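Local coordinates for T9SS C-terminal target domain-containing protein (Bacteroides cellulosilyticus, PDB 5JVK) that probably hydrolyses O-glycosidic bonds, as an endo-acting family 39 glycoside hydrolase of a gut symbiont, at residues A[93-98]-A[408-413]; A[20-25]-A[66-71]; A[121-126]-A[163-168]; A[357-362]-A[491-496]; A[418-423]-A[432-437]. One frame throughout, in Å; residues are numbered along the deposited sequence.

Overall arrangement
The five contacts run from an N-terminal beta domain, along an eight-stranded beta/alpha barrel, into a C-terminal beta sheet. Interaction 1 is the middle piece. Its centre lies about 12 Å from that of interaction 2, to which Val93 N and Val94 O are joined through Gly69 O and Asp21 N. The centre of interaction 3 is about 14 Å, and that of interaction 4 about 13 Å, from the centre of interaction 1. Interaction 3 is reached through Ile97 O and Arg126 NH2, 2.8 Å apart, and interaction 4 packs Leu362 and Tyr495 on Val411. Interactions 4 and 5 share the C-terminal sheet and meet where Leu362 O approaches Phe434 CZ. Interactions 2 and 5 are farthest apart, at about 28 Å between centres.

Interaction 1: A[93-98]-A[408-413]; sequences VVPEII and AAVVAS
Segment 93-98 leaves the end of a strand and passes along helix 403-415, bringing the CA atoms of Val94 and Ala409 to 6.2 Å and those of Ile97 and Ser413 to 5.6 Å. Val94 presents CB and CG1 to the methyl of Ala409, with CB to CB at 3.7 Å. Pro95 crosses Val410 at about a right angle and sets its ring atom CG 3.5 Å from OG of Ser413. Ile97, with CG1 anti to its carbonyl carbon, reaches along the helix so that CD1 lies 3.8 Å from CB of Ala412, while CG1 rests on CB of Ser413. The hydroxyl of Ser413 occupies the crowded position between backbone N and carbonyl carbon (chi1 76°). From there it donates to Val410 O, 2.7 Å from OG, in the carbonyl plane and on a lone pair. An alanine here would lack the hydroxyl and its bond to Val410 O, and would probably loosen the packing on Pro95. The serine thus spends its proton within its own helix and meets the proline by van der Waals contact, leaving an essentially apolar joint between beta domain and barrel.

Interaction 2: A[20-25]-A[66-71]; sequences TDIGKK and TELGYY
Segment 20-25 turns from the end of strand 18-20 into strand 23-30, segment 66-71 passes from a loop into strand 69-78, and the two approach near Ile22 and Thr66, whose CA atoms are 5.4 Å apart. Ile22 carries the contact. Its CG1 takes the crowded position between backbone N and carbonyl carbon (chi1 66°), and the CG2 branch, anti to the carbonyl carbon, lies over the opposite backbone, 3.5 Å from Thr66 O and 3.8 Å from Glu67 CA. Leu68 answers with CD2, which sits 4.2 Å from Ile22 CG2 and 3.9 Å from the carbonyl carbon of Asp21. Polar bonds within each segment probably brace these turns. OD1 of Asp21 accepts from Ile22 N at 2.8 Å, met from above the carboxylate plane. Lys25 folds back, bent at chi2, and its NZ donates to Asp21 O at 2.7 Å. OH of Tyr71 donates to Glu67 O at 2.7 Å, from above the carbonyl plane. Glu67 also salt-bridges Arg44. The contact lies at the surface, between two sheets: strand 23-30 pairs with strand 60-65 through Gly23 and Val65, strand 69-78 with strand 83-94 through Gly69 and Val93.

Interaction 3: A[121-126]-A[163-168]; sequences TFRLIR and EKEGIK
Glu165 folds over the flank of helix 118-127, its chain bent at chi2 (-73°) so that CG lies 3.5 Å from Phe122 O and the carboxylate stretches between the stem of Arg126 and the backbone of Arg123. OE1 touches CG of Arg126 at 3.3 Å, and OE2 lies 3.6 Å from CA of Arg123. Arg126 is met along its aliphatic part: guanidinium and carboxylate planes stand 80° apart, and NE of Arg126 remains 4.6 Å from OE1 of Glu165, so the opposite charges are not in contact and any attraction is probably long-range. Instead, Arg126, bent at chi2, delivers NH2 to Ile97 O. Deeper in, CD1 of Ile167 fills the angle between CD2 of Phe122, at 4.0 Å, and CG2 of Ile125, at 3.9 Å. CD1 of Ile125 covers one face of the Phe122 ring. An alanine in place of Glu165 would remove the groups lying on Phe122 O and the Arg126 stem, and would probably loosen the packing of the turn on helix 118-127. Phe122, Ile125 and Ile167 all rest on Ile133 of strand 132-138, so the contact joins helices 118-127 and 153-164 outside a (beta/alpha)8 barrel, at the end opposite the catalytic one in such folds.

Interaction 4: A[357-362]-A[491-496]; sequences LARTYL and ILPQYL
The carbonyl oxygen of Ile491 is gripped by one hydrogen bond, from NH1 of Arg359 at 3.0 Å. The bond is nearly straight (162° at the hydrogen), arrives in the carbonyl plane on a lone pair, and keeps the oxygen close to the guanidinium plane. CD of Arg359 lies 3.3 Å from Ile491 O. The chain reaches this position through a bend at chi3 (64°), and its far end is held independently, NH2 forming a salt bridge with Asp297; with both NH groups and NE engaged, the charge is probably well compensated, and rotation of the guanidinium is likely to be restricted. Beside the arginine stem, the ring of Pro493 packs against the helix. Its CG touches Arg359 CG at 3.7 Å, Leu362 CD1 at 3.9 Å and Ala358 CB at 4.0 Å, and the ring crosses the arginine side chain at about a right angle. Tyr495 brings its phenol tip in, OH lying 4.0 Å from Ala358 CB, while its CE1 approaches Leu362 CD1 obliquely at 3.9 Å. One face of this ring is met, toward the rim, by the carbonyl carbon of Pro493. Helix 350-366 of the barrel thus lies against the C-terminal sheet, where strand 494-498 is flanked by strand 439-447, whose Thr444 touches Leu362, Pro493 and Tyr495. Val411 of helix 403-415 packs on Leu362 and Tyr495.

Interaction 5: A[418-423]-A[432-437]; sequences YTFQET and LAFGQD
Strands 419-425 and 429-436 form an antiparallel beta hairpin broken by a classic beta bulge, in which Gln421 and Glu422 both face Ala433. Ala433 O accepts from Gln421 N at 2.8 Å and, weakly, from Glu422 N at 3.4 Å, while Ala433 N donates to Glu422 O at 2.8 Å. Before the bulge, Thr419 and Gly435 make a hydrogen-bonded pair, with Thr419 N to Gly435 O at 2.7 Å. Gln421, bent at chi2, lays CG against the Gly435 backbone; a CB on Gly435 would come tight against Gln421 CG. On the face that carries Thr423 and Leu432, Phe420 and Phe434 form a T-shaped pair, the edge of Phe420 toward the face of Phe434, centroids 5.6 Å apart and planes at 70°. Further out, Phe442 lies nearly parallel to Phe434, and Arg365 and Arg366 of helix 350-366 back this side. A water donates to Gln436 OE1 at 3.1 Å and bonds to Tyr418 OH at 3.0 Å, with OE1 at the edge of the Tyr418 ring.

Interaction 1: A[93-98]-A[408-413]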
# COMPACT_ATOMS: atom_id res chain seq x y z
N VAL A 93 -0.15 13.66 -12.19
CA VAL A 93 -0.01 13.16 -13.55
C VAL A 93 0.99 11.99 -13.52
O VAL A 93 2.20 12.19 -13.55
CB VAL A 93 0.46 14.27 -14.52
CG1 VAL A 93 0.55 13.73 -15.95
CG2 VAL A 93 -0.50 15.45 -14.45
N VAL A 94 0.44 10.77 -13.46
CA VAL A 94 1.23 9.55 -13.21
C VAL A 94 1.49 8.76 -14.50
O VAL A 94 0.77 8.95 -15.48
CB VAL A 94 0.54 8.63 -12.17
CG1 VAL A 94 0.22 9.40 -10.89
CG2 VAL A 94 -0.71 7.95 -12.73
N PRO A 95 2.52 7.89 -14.50
CA PRO A 95 2.74 7.04 -15.67
C PRO A 95 1.65 5.99 -15.82
O PRO A 95 1.13 5.50 -14.82
CB PRO A 95 4.09 6.38 -15.39
CG PRO A 95 4.23 6.41 -13.91
CD PRO A 95 3.58 7.68 -13.48
N GLU A 96 1.30 5.66 -17.06
CA GLU A 96 0.30 4.64 -17.35
C GLU A 96 0.95 3.27 -17.26
O GLU A 96 2.01 3.05 -17.86
CB GLU A 96 -0.29 4.87 -18.74
CG GLU A 96 -1.60 4.14 -19.00
CD GLU A 96 -2.18 4.45 -20.37
OE1 GLU A 96 -2.31 5.64 -20.72
OE2 GLU A 96 -2.51 3.48 -21.10
N ILE A 97 0.34 2.36 -16.50
CA ILE A 97 0.86 1.01 -16.29
C ILE A 97 -0.04 0.00 -17.02
O ILE A 97 -1.26 0.05 -16.88
CB ILE A 97 0.95 0.64 -14.79
CG1 ILE A 97 1.61 1.77 -13.99
CG2 ILE A 97 1.75 -0.65 -14.60
CD1 ILE A 97 1.54 1.59 -12.49
N ILE A 98 0.58 -0.90 -17.78
CA ILE A 98 -0.14 -1.97 -18.47
C ILE A 98 -0.66 -2.96 -17.42
O ILE A 98 0.05 -3.27 -16.46
CB ILE A 98 0.75 -2.67 -19.53
CG1 ILE A 98 1.11 -1.69 -20.66
CG2 ILE A 98 0.07 -3.91 -20.11
CD1 ILE A 98 2.36 -2.06 -21.44
N ALA A 408 3.92 6.00 -5.27
CA ALA A 408 3.37 4.65 -5.44
C ALA A 408 3.15 4.28 -6.91
O ALA A 408 3.52 3.19 -7.35
CB ALA A 408 2.06 4.51 -4.68
N ALA A 409 2.55 5.19 -7.67
CA ALA A 409 2.31 4.98 -9.10
C ALA A 409 3.62 4.82 -9.88
O ALA A 409 3.74 3.93 -10.73
CB ALA A 409 1.48 6.12 -9.68
N VAL A 410 4.59 5.67 -9.57
CA VAL A 410 5.88 5.66 -10.26
C VAL A 410 6.67 4.39 -9.91
O VAL A 410 7.17 3.71 -10.81
CB VAL A 410 6.70 6.94 -9.99
CG1 VAL A 410 8.10 6.85 -10.59
CG2 VAL A 410 5.97 8.17 -10.53
N VAL A 411 6.78 4.07 -8.62
CA VAL A 411 7.53 2.88 -8.19
C VAL A 411 6.88 1.57 -8.70
O VAL A 411 7.59 0.62 -9.01
CB VAL A 411 7.77 2.84 -6.66
CG1 VAL A 411 6.51 2.45 -5.88
CG2 VAL A 411 8.92 1.90 -6.32
N ALA A 412 5.55 1.55 -8.79
CA ALA A 412 4.82 0.44 -9.40
C ALA A 412 5.15 0.28 -10.88
O ALA A 412 5.36 -0.84 -11.35
CB ALA A 412 3.32 0.63 -9.22
N SER A 413 5.19 1.40 -11.61
CA SER A 413 5.47 1.39 -13.06
C SER A 413 6.88 0.90 -13.42
O SER A 413 7.08 0.36 -14.51
CB SER A 413 5.24 2.78 -13.66
OG SER A 413 6.31 3.66 -13.34

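Interaction 2: A[20-25]-A[66-71]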
# COMPACT_ATOMS: atom_id res chain seq x y z
N THR A 20 -3.55 9.46 -15.89
CA THR A 20 -2.42 8.74 -16.48
C THR A 20 -1.89 9.47 -17.72
O THR A 20 -2.66 10.10 -18.45
CB THR A 20 -2.79 7.29 -16.88
OG1 THR A 20 -3.83 7.30 -17.86
CG2 THR A 20 -3.24 6.50 -15.66
N ASP A 21 -0.57 9.38 -17.93
CA ASP A 21 0.11 9.87 -19.14
C ASP A 21 0.12 11.40 -19.26
O ASP A 21 -0.60 12.11 -18.55
CB ASP A 21 -0.52 9.23 -20.40
CG ASP A 21 0.46 9.08 -21.57
OD1 ASP A 21 1.62 9.54 -21.48
OD2 ASP A 21 0.05 8.49 -22.59
N ILE A 22 0.97 11.90 -20.14
CA ILE A 22 0.97 13.32 -20.54
C ILE A 22 -0.25 13.64 -21.43
O ILE A 22 -0.85 12.73 -22.02
CB ILE A 22 2.29 13.72 -21.26
CG1 ILE A 22 2.45 13.00 -22.62
CG2 ILE A 22 3.48 13.44 -20.35
CD1 ILE A 22 3.74 13.35 -23.34
N GLY A 23 -0.62 14.92 -21.51
CA GLY A 23 -1.68 15.38 -22.42
C GLY A 23 -2.63 16.40 -21.83
O GLY A 23 -2.30 17.08 -20.85
N LYS A 24 -3.81 16.52 -22.45
CA LYS A 24 -4.85 17.47 -22.02
C LYS A 24 -5.54 16.98 -20.75
O LYS A 24 -6.13 15.90 -20.75
CB LYS A 24 -5.91 17.68 -23.11
CG LYS A 24 -5.57 18.76 -24.12
CD LYS A 24 -6.80 19.22 -24.90
CE LYS A 24 -6.42 20.02 -26.13
NZ LYS A 24 -5.48 21.14 -25.84
N LYS A 25 -5.49 17.81 -19.71
CA LYS A 25 -6.05 17.47 -18.40
C LYS A 25 -7.23 18.39 -18.06
O LYS A 25 -7.05 19.59 -17.84
CB LYS A 25 -4.97 17.57 -17.33
CG LYS A 25 -3.72 16.72 -17.61
CD LYS A 25 -4.04 15.25 -17.85
CE LYS A 25 -2.79 14.44 -18.11
NZ LYS A 25 -3.13 13.04 -18.51
N THR A 66 2.81 18.51 -20.61
CA THR A 66 3.81 17.85 -21.47
C THR A 66 4.75 16.88 -20.75
O THR A 66 5.49 16.14 -21.42
CB THR A 66 4.68 18.89 -22.20
OG1 THR A 66 5.50 19.59 -21.25
CG2 THR A 66 3.82 19.89 -22.96
N GLU A 67 4.76 16.90 -19.41
CA GLU A 67 5.61 16.01 -18.61
C GLU A 67 4.86 15.46 -17.40
O GLU A 67 3.96 16.11 -16.87
CB GLU A 67 6.85 16.75 -18.12
CG GLU A 67 7.88 17.09 -19.18
CD GLU A 67 9.12 17.77 -18.60
OE1 GLU A 67 9.62 17.31 -17.55
OE2 GLU A 67 9.59 18.76 -19.19
N LEU A 68 5.26 14.27 -16.96
CA LEU A 68 4.70 13.66 -15.75
C LEU A 68 5.13 14.43 -14.50
O LEU A 68 6.15 15.12 -14.50
CB LEU A 68 5.15 12.20 -15.62
CG LEU A 68 4.74 11.21 -16.72
CD1 LEU A 68 5.30 9.84 -16.43
CD2 LEU A 68 3.22 11.16 -16.85
N GLY A 69 4.33 14.29 -13.45
CA GLY A 69 4.66 14.89 -12.17
C GLY A 69 3.52 14.99 -11.18
O GLY A 69 2.37 14.74 -11.52
N TYR A 70 3.89 15.32 -9.95
CA TYR A 70 2.97 15.70 -8.89
C TYR A 70 2.88 17.22 -8.93
O TYR A 70 3.89 17.91 -8.75
CB TYR A 70 3.52 15.25 -7.53
CG TYR A 70 2.60 15.50 -6.37
CD1 TYR A 70 1.46 14.72 -6.18
CD2 TYR A 70 2.86 16.52 -5.45
CE1 TYR A 70 0.61 14.94 -5.11
CE2 TYR A 70 2.00 16.75 -4.38
CZ TYR A 70 0.88 15.96 -4.22
OH TYR A 70 0.03 16.18 -3.17
N TYR A 71 1.67 17.74 -9.19
CA TYR A 71 1.46 19.17 -9.39
C TYR A 71 0.60 19.78 -8.30
O TYR A 71 -0.28 19.11 -7.75
CB TYR A 71 0.79 19.42 -10.75
CG TYR A 71 1.67 19.09 -11.93
CD1 TYR A 71 2.40 20.09 -12.57
CD2 TYR A 71 1.77 17.79 -12.41
CE1 TYR A 71 3.22 19.80 -13.66
CE2 TYR A 71 2.58 17.49 -13.50
CZ TYR A 71 3.31 18.50 -14.11
OH TYR A 71 4.11 18.21 -15.18

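Interaction 3: A[121-126]-A[163-168]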
# COMPACT_ATOMS: atom_id res chain seq x y z
N THR A 121 -13.17 5.34 -6.12
CA THR A 121 -12.08 4.95 -5.22
C THR A 121 -11.20 3.85 -5.84
O THR A 121 -9.98 3.93 -5.76
CB THR A 121 -12.62 4.51 -3.83
OG1 THR A 121 -13.13 5.66 -3.14
CG2 THR A 121 -11.54 3.87 -2.96
N PHE A 122 -11.82 2.85 -6.47
CA PHE A 122 -11.07 1.75 -7.09
C PHE A 122 -10.38 2.12 -8.40
O PHE A 122 -9.40 1.48 -8.78
CB PHE A 122 -11.92 0.49 -7.25
CG PHE A 122 -11.86 -0.40 -6.05
CD1 PHE A 122 -12.57 -0.09 -4.89
CD2 PHE A 122 -11.05 -1.53 -6.05
CE1 PHE A 122 -12.49 -0.90 -3.77
CE2 PHE A 122 -10.97 -2.35 -4.93
CZ PHE A 122 -11.69 -2.03 -3.79
N ARG A 123 -10.89 3.14 -9.09
CA ARG A 123 -10.18 3.74 -10.23
C ARG A 123 -8.90 4.44 -9.75
O ARG A 123 -7.86 4.36 -10.41
CB ARG A 123 -11.10 4.72 -10.96
CG ARG A 123 -10.57 5.26 -12.28
CD ARG A 123 -11.64 6.09 -12.98
NE ARG A 123 -11.07 7.19 -13.77
CZ ARG A 123 -11.76 8.24 -14.23
NH1 ARG A 123 -13.07 8.38 -14.00
NH2 ARG A 123 -11.13 9.19 -14.94
N LEU A 124 -8.99 5.12 -8.61
CA LEU A 124 -7.83 5.77 -7.99
C LEU A 124 -6.82 4.76 -7.43
O LEU A 124 -5.62 5.00 -7.50
CB LEU A 124 -8.28 6.75 -6.90
CG LEU A 124 -9.07 7.97 -7.39
CD1 LEU A 124 -9.90 8.58 -6.28
CD2 LEU A 124 -8.14 9.02 -7.99
N ILE A 125 -7.31 3.65 -6.89
CA ILE A 125 -6.45 2.55 -6.44
C ILE A 125 -5.71 1.92 -7.62
O ILE A 125 -4.52 1.61 -7.51
CB ILE A 125 -7.24 1.46 -5.66
CG1 ILE A 125 -7.73 2.02 -4.32
CG2 ILE A 125 -6.38 0.22 -5.40
CD1 ILE A 125 -8.90 1.27 -3.71
N ARG A 126 -6.41 1.74 -8.74
CA ARG A 126 -5.82 1.16 -9.97
C ARG A 126 -4.66 2.00 -10.51
O ARG A 126 -3.60 1.45 -10.85
CB ARG A 126 -6.89 0.98 -11.06
CG ARG A 126 -6.37 0.61 -12.45
CD ARG A 126 -5.60 -0.70 -12.45
NE ARG A 126 -5.06 -0.99 -13.78
CZ ARG A 126 -3.99 -0.41 -14.34
NH1 ARG A 126 -3.29 0.53 -13.69
NH2 ARG A 126 -3.60 -0.77 -15.56
N GLU A 163 -12.87 -6.61 -8.86
CA GLU A 163 -12.84 -7.43 -10.08
C GLU A 163 -12.84 -6.61 -11.37
O GLU A 163 -12.23 -7.02 -12.36
CB GLU A 163 -14.00 -8.43 -10.08
CG GLU A 163 -13.80 -9.55 -9.07
CD GLU A 163 -15.06 -10.32 -8.72
OE1 GLU A 163 -14.93 -11.52 -8.38
OE2 GLU A 163 -16.17 -9.75 -8.77
N LYS A 164 -13.51 -5.45 -11.37
CA LYS A 164 -13.49 -4.55 -12.53
C LYS A 164 -12.11 -3.96 -12.79
O LYS A 164 -11.75 -3.75 -13.95
CB LYS A 164 -14.52 -3.42 -12.37
CG LYS A 164 -15.96 -3.90 -12.45
CD LYS A 164 -16.93 -2.78 -12.79
CE LYS A 164 -18.34 -3.33 -13.01
NZ LYS A 164 -19.28 -2.28 -13.50
N GLU A 165 -11.34 -3.72 -11.73
CA GLU A 165 -9.99 -3.15 -11.85
C GLU A 165 -8.86 -4.19 -11.72
O GLU A 165 -7.69 -3.82 -11.61
CB GLU A 165 -9.81 -2.01 -10.82
CG GLU A 165 -10.79 -0.84 -10.99
CD GLU A 165 -10.51 0.05 -12.19
OE1 GLU A 165 -9.55 -0.20 -12.95
OE2 GLU A 165 -11.26 1.04 -12.37
N GLY A 166 -9.21 -5.48 -11.76
CA GLY A 166 -8.23 -6.57 -11.76
C GLY A 166 -7.43 -6.67 -10.48
O GLY A 166 -6.20 -6.79 -10.52
N ILE A 167 -8.13 -6.64 -9.35
CA ILE A 167 -7.51 -6.59 -8.03
C ILE A 167 -8.00 -7.78 -7.20
O ILE A 167 -9.20 -8.07 -7.18
CB ILE A 167 -7.84 -5.25 -7.33
CG1 ILE A 167 -7.10 -4.09 -8.03
CG2 ILE A 167 -7.45 -5.28 -5.85
CD1 ILE A 167 -7.64 -2.72 -7.71
N LYS A 168 -7.07 -8.47 -6.54
CA LYS A 168 -7.40 -9.59 -5.65
C LYS A 168 -7.66 -9.07 -4.23
O LYS A 168 -6.72 -8.60 -3.58
CB LYS A 168 -6.25 -10.60 -5.60
CG LYS A 168 -6.02 -11.35 -6.90
CD LYS A 168 -5.00 -12.46 -6.70
CE LYS A 168 -4.52 -13.04 -8.02
NZ LYS A 168 -3.35 -13.94 -7.83

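Interaction 4: A[357-362]-A[491-496]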
# COMPACT_ATOMS: atom_id res chain seq x y z
N LEU A 357 7.55 5.02 1.15
CA LEU A 357 6.67 4.11 0.41
C LEU A 357 7.43 3.43 -0.72
O LEU A 357 7.41 2.21 -0.84
CB LEU A 357 5.45 4.85 -0.14
CG LEU A 357 4.35 4.00 -0.79
CD1 LEU A 357 2.99 4.64 -0.57
CD2 LEU A 357 4.57 3.76 -2.28
N ALA A 358 8.09 4.22 -1.56
CA ALA A 358 8.88 3.69 -2.68
C ALA A 358 9.99 2.77 -2.18
O ALA A 358 10.19 1.69 -2.73
CB ALA A 358 9.48 4.83 -3.49
N ARG A 359 10.68 3.21 -1.14
CA ARG A 359 11.77 2.44 -0.54
C ARG A 359 11.32 1.12 0.08
O ARG A 359 12.03 0.12 -0.01
CB ARG A 359 12.56 3.31 0.47
CG ARG A 359 13.55 4.21 -0.24
CD ARG A 359 13.90 5.49 0.49
NE ARG A 359 14.57 5.29 1.77
CZ ARG A 359 15.14 6.25 2.49
NH1 ARG A 359 15.15 7.52 2.07
NH2 ARG A 359 15.73 5.96 3.65
N THR A 360 10.13 1.12 0.68
CA THR A 360 9.53 -0.12 1.21
C THR A 360 9.37 -1.18 0.12
O THR A 360 9.79 -2.32 0.30
CB THR A 360 8.16 0.14 1.88
OG1 THR A 360 8.34 0.95 3.04
CG2 THR A 360 7.47 -1.16 2.29
N TYR A 361 8.75 -0.81 -0.99
CA TYR A 361 8.48 -1.76 -2.07
C TYR A 361 9.74 -2.15 -2.85
O TYR A 361 9.86 -3.30 -3.30
CB TYR A 361 7.38 -1.24 -3.00
CG TYR A 361 6.02 -1.22 -2.32
CD1 TYR A 361 5.40 -2.41 -1.96
CD2 TYR A 361 5.37 -0.03 -2.04
CE1 TYR A 361 4.16 -2.41 -1.34
CE2 TYR A 361 4.13 -0.02 -1.41
CZ TYR A 361 3.53 -1.22 -1.06
OH TYR A 361 2.30 -1.23 -0.45
N LEU A 362 10.68 -1.22 -2.98
CA LEU A 362 11.98 -1.51 -3.59
C LEU A 362 12.81 -2.45 -2.71
O LEU A 362 13.37 -3.42 -3.22
CB LEU A 362 12.75 -0.22 -3.88
CG LEU A 362 12.15 0.63 -5.00
CD1 LEU A 362 12.68 2.06 -4.94
CD2 LEU A 362 12.42 0.02 -6.37
N ILE A 491 16.52 11.40 -0.51
CA ILE A 491 15.70 10.37 0.16
C ILE A 491 14.71 9.70 -0.81
O ILE A 491 14.40 8.52 -0.65
CB ILE A 491 14.97 10.91 1.42
CG1 ILE A 491 13.96 12.03 1.08
CG2 ILE A 491 15.98 11.40 2.45
CD1 ILE A 491 13.12 12.46 2.26
N LEU A 492 14.24 10.46 -1.80
CA LEU A 492 13.33 9.95 -2.83
C LEU A 492 14.11 9.16 -3.87
O LEU A 492 15.03 9.71 -4.48
CB LEU A 492 12.61 11.12 -3.51
CG LEU A 492 11.75 12.00 -2.60
CD1 LEU A 492 11.66 13.43 -3.14
CD2 LEU A 492 10.37 11.39 -2.43
N PRO A 493 13.77 7.88 -4.09
CA PRO A 493 14.52 7.12 -5.10
C PRO A 493 14.39 7.66 -6.52
O PRO A 493 13.33 8.15 -6.90
CB PRO A 493 13.92 5.72 -5.01
CG PRO A 493 13.36 5.63 -3.64
CD PRO A 493 12.85 7.00 -3.34
N GLN A 494 15.49 7.58 -7.27
CA GLN A 494 15.49 7.83 -8.70
C GLN A 494 15.88 6.54 -9.40
O GLN A 494 16.39 5.61 -8.76
CB GLN A 494 16.43 8.98 -9.07
CG GLN A 494 17.91 8.68 -8.93
CD GLN A 494 18.75 9.94 -8.93
OE1 GLN A 494 19.47 10.22 -9.89
NE2 GLN A 494 18.67 10.70 -7.85
N TYR A 495 15.65 6.49 -10.71
CA TYR A 495 15.72 5.25 -11.47
C TYR A 495 16.45 5.43 -12.80
O TYR A 495 16.21 6.41 -13.52
CB TYR A 495 14.30 4.74 -11.75
CG TYR A 495 13.39 4.72 -10.54
CD1 TYR A 495 13.38 3.63 -9.67
CD2 TYR A 495 12.55 5.79 -10.26
CE1 TYR A 495 12.54 3.60 -8.56
CE2 TYR A 495 11.71 5.78 -9.16
CZ TYR A 495 11.71 4.68 -8.31
OH TYR A 495 10.88 4.67 -7.21
N LEU A 496 17.34 4.49 -13.12
CA LEU A 496 18.00 4.42 -14.42
C LEU A 496 17.43 3.25 -15.22
O LEU A 496 17.78 2.09 -14.96
CB LEU A 496 19.52 4.24 -14.25
CG LEU A 496 20.32 5.44 -13.76
CD1 LEU A 496 21.69 5.00 -13.27
CD2 LEU A 496 20.46 6.49 -14.85

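Interaction 5: A[418-423]-A[432-437]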
# COMPACT_ATOMS: atom_id res chain seq x y z
N TYR A 418 9.63 -7.46 -11.98
CA TYR A 418 11.05 -7.73 -12.16
C TYR A 418 11.66 -8.27 -10.86
O TYR A 418 11.26 -7.85 -9.78
CB TYR A 418 11.80 -6.46 -12.59
CG TYR A 418 11.43 -5.91 -13.95
CD1 TYR A 418 11.41 -6.73 -15.08
CD2 TYR A 418 11.15 -4.55 -14.13
CE1 TYR A 418 11.09 -6.22 -16.34
CE2 TYR A 418 10.83 -4.03 -15.38
CZ TYR A 418 10.80 -4.87 -16.48
OH TYR A 418 10.48 -4.37 -17.72
N THR A 419 12.61 -9.19 -10.99
CA THR A 419 13.29 -9.76 -9.84
C THR A 419 14.62 -9.05 -9.58
O THR A 419 15.21 -8.45 -10.48
CB THR A 419 13.53 -11.27 -10.03
OG1 THR A 419 14.30 -11.49 -11.21
CG2 THR A 419 12.21 -12.01 -10.14
N PHE A 420 15.07 -9.12 -8.33
CA PHE A 420 16.29 -8.44 -7.90
C PHE A 420 17.53 -9.10 -8.50
O PHE A 420 17.66 -10.32 -8.48
CB PHE A 420 16.37 -8.43 -6.37
CG PHE A 420 17.67 -7.90 -5.84
CD1 PHE A 420 17.98 -6.55 -5.93
CD2 PHE A 420 18.60 -8.76 -5.25
CE1 PHE A 420 19.18 -6.06 -5.45
CE2 PHE A 420 19.81 -8.28 -4.77
CZ PHE A 420 20.09 -6.93 -4.86
N GLN A 421 18.44 -8.28 -9.02
CA GLN A 421 19.65 -8.75 -9.70
C GLN A 421 20.89 -8.62 -8.82
O GLN A 421 21.58 -9.60 -8.56
CB GLN A 421 19.88 -7.96 -10.99
CG GLN A 421 18.79 -8.14 -12.04
CD GLN A 421 18.73 -9.56 -12.60
OE1 GLN A 421 19.76 -10.14 -12.94
NE2 GLN A 421 17.53 -10.12 -12.69
N GLU A 422 21.18 -7.39 -8.38
CA GLU A 422 22.49 -7.06 -7.83
C GLU A 422 22.46 -5.83 -6.93
O GLU A 422 21.72 -4.88 -7.19
CB GLU A 422 23.44 -6.79 -9.00
CG GLU A 422 24.90 -7.07 -8.73
CD GLU A 422 25.72 -7.05 -10.01
OE1 GLU A 422 25.61 -6.05 -10.77
OE2 GLU A 422 26.44 -8.03 -10.28
N THR A 423 23.27 -5.86 -5.87
CA THR A 423 23.56 -4.67 -5.08
C THR A 423 24.85 -4.05 -5.62
O THR A 423 25.93 -4.61 -5.42
CB THR A 423 23.73 -4.99 -3.58
OG1 THR A 423 22.55 -5.66 -3.10
CG2 THR A 423 23.94 -3.72 -2.76
N LEU A 432 20.72 -0.31 -6.56
CA LEU A 432 20.21 -1.67 -6.68
C LEU A 432 19.75 -1.92 -8.11
O LEU A 432 19.19 -1.03 -8.73
CB LEU A 432 19.02 -1.87 -5.74
CG LEU A 432 19.15 -1.39 -4.29
CD1 LEU A 432 17.80 -1.46 -3.59
CD2 LEU A 432 20.18 -2.22 -3.55
N ALA A 433 19.99 -3.14 -8.61
CA ALA A 433 19.59 -3.54 -9.96
C ALA A 433 18.45 -4.55 -9.91
O ALA A 433 18.48 -5.49 -9.11
CB ALA A 433 20.78 -4.12 -10.70
N PHE A 434 17.46 -4.36 -10.77
CA PHE A 434 16.35 -5.29 -10.93
C PHE A 434 16.25 -5.68 -12.39
O PHE A 434 16.81 -5.01 -13.26
CB PHE A 434 15.04 -4.65 -10.47
CG PHE A 434 14.99 -4.38 -9.00
CD1 PHE A 434 14.39 -5.28 -8.13
CD2 PHE A 434 15.56 -3.22 -8.47
CE1 PHE A 434 14.35 -5.03 -6.76
CE2 PHE A 434 15.52 -2.96 -7.11
CZ PHE A 434 14.91 -3.87 -6.26
N GLY A 435 15.54 -6.77 -12.68
CA GLY A 435 15.48 -7.28 -14.03
C GLY A 435 14.61 -8.49 -14.28
O GLY A 435 13.84 -8.90 -13.42
N GLN A 436 14.77 -9.04 -15.48
CA GLN A 436 13.93 -10.13 -15.98
C GLN A 436 14.82 -11.23 -16.54
O GLN A 436 15.70 -10.95 -17.36
CB GLN A 436 13.02 -9.58 -17.08
CG GLN A 436 11.85 -10.48 -17.45
CD GLN A 436 10.90 -9.82 -18.44
OE1 GLN A 436 11.25 -8.85 -19.12
NE2 GLN A 436 9.68 -10.36 -18.53
N ASP A 437 14.61 -12.46 -16.07
CA ASP A 437 15.24 -13.66 -16.64
C ASP A 437 16.76 -13.53 -16.85
O ASP A 437 17.30 -13.98 -17.86
CB ASP A 437 14.51 -14.06 -17.94
CG ASP A 437 13.01 -14.37 -17.73
OD1 ASP A 437 12.55 -14.42 -16.57
OD2 ASP A 437 12.30 -14.58 -18.74
O HOH W 1 11.50 -5.95 -20.05
O HOH W 2 12.50 -12.97 -13.46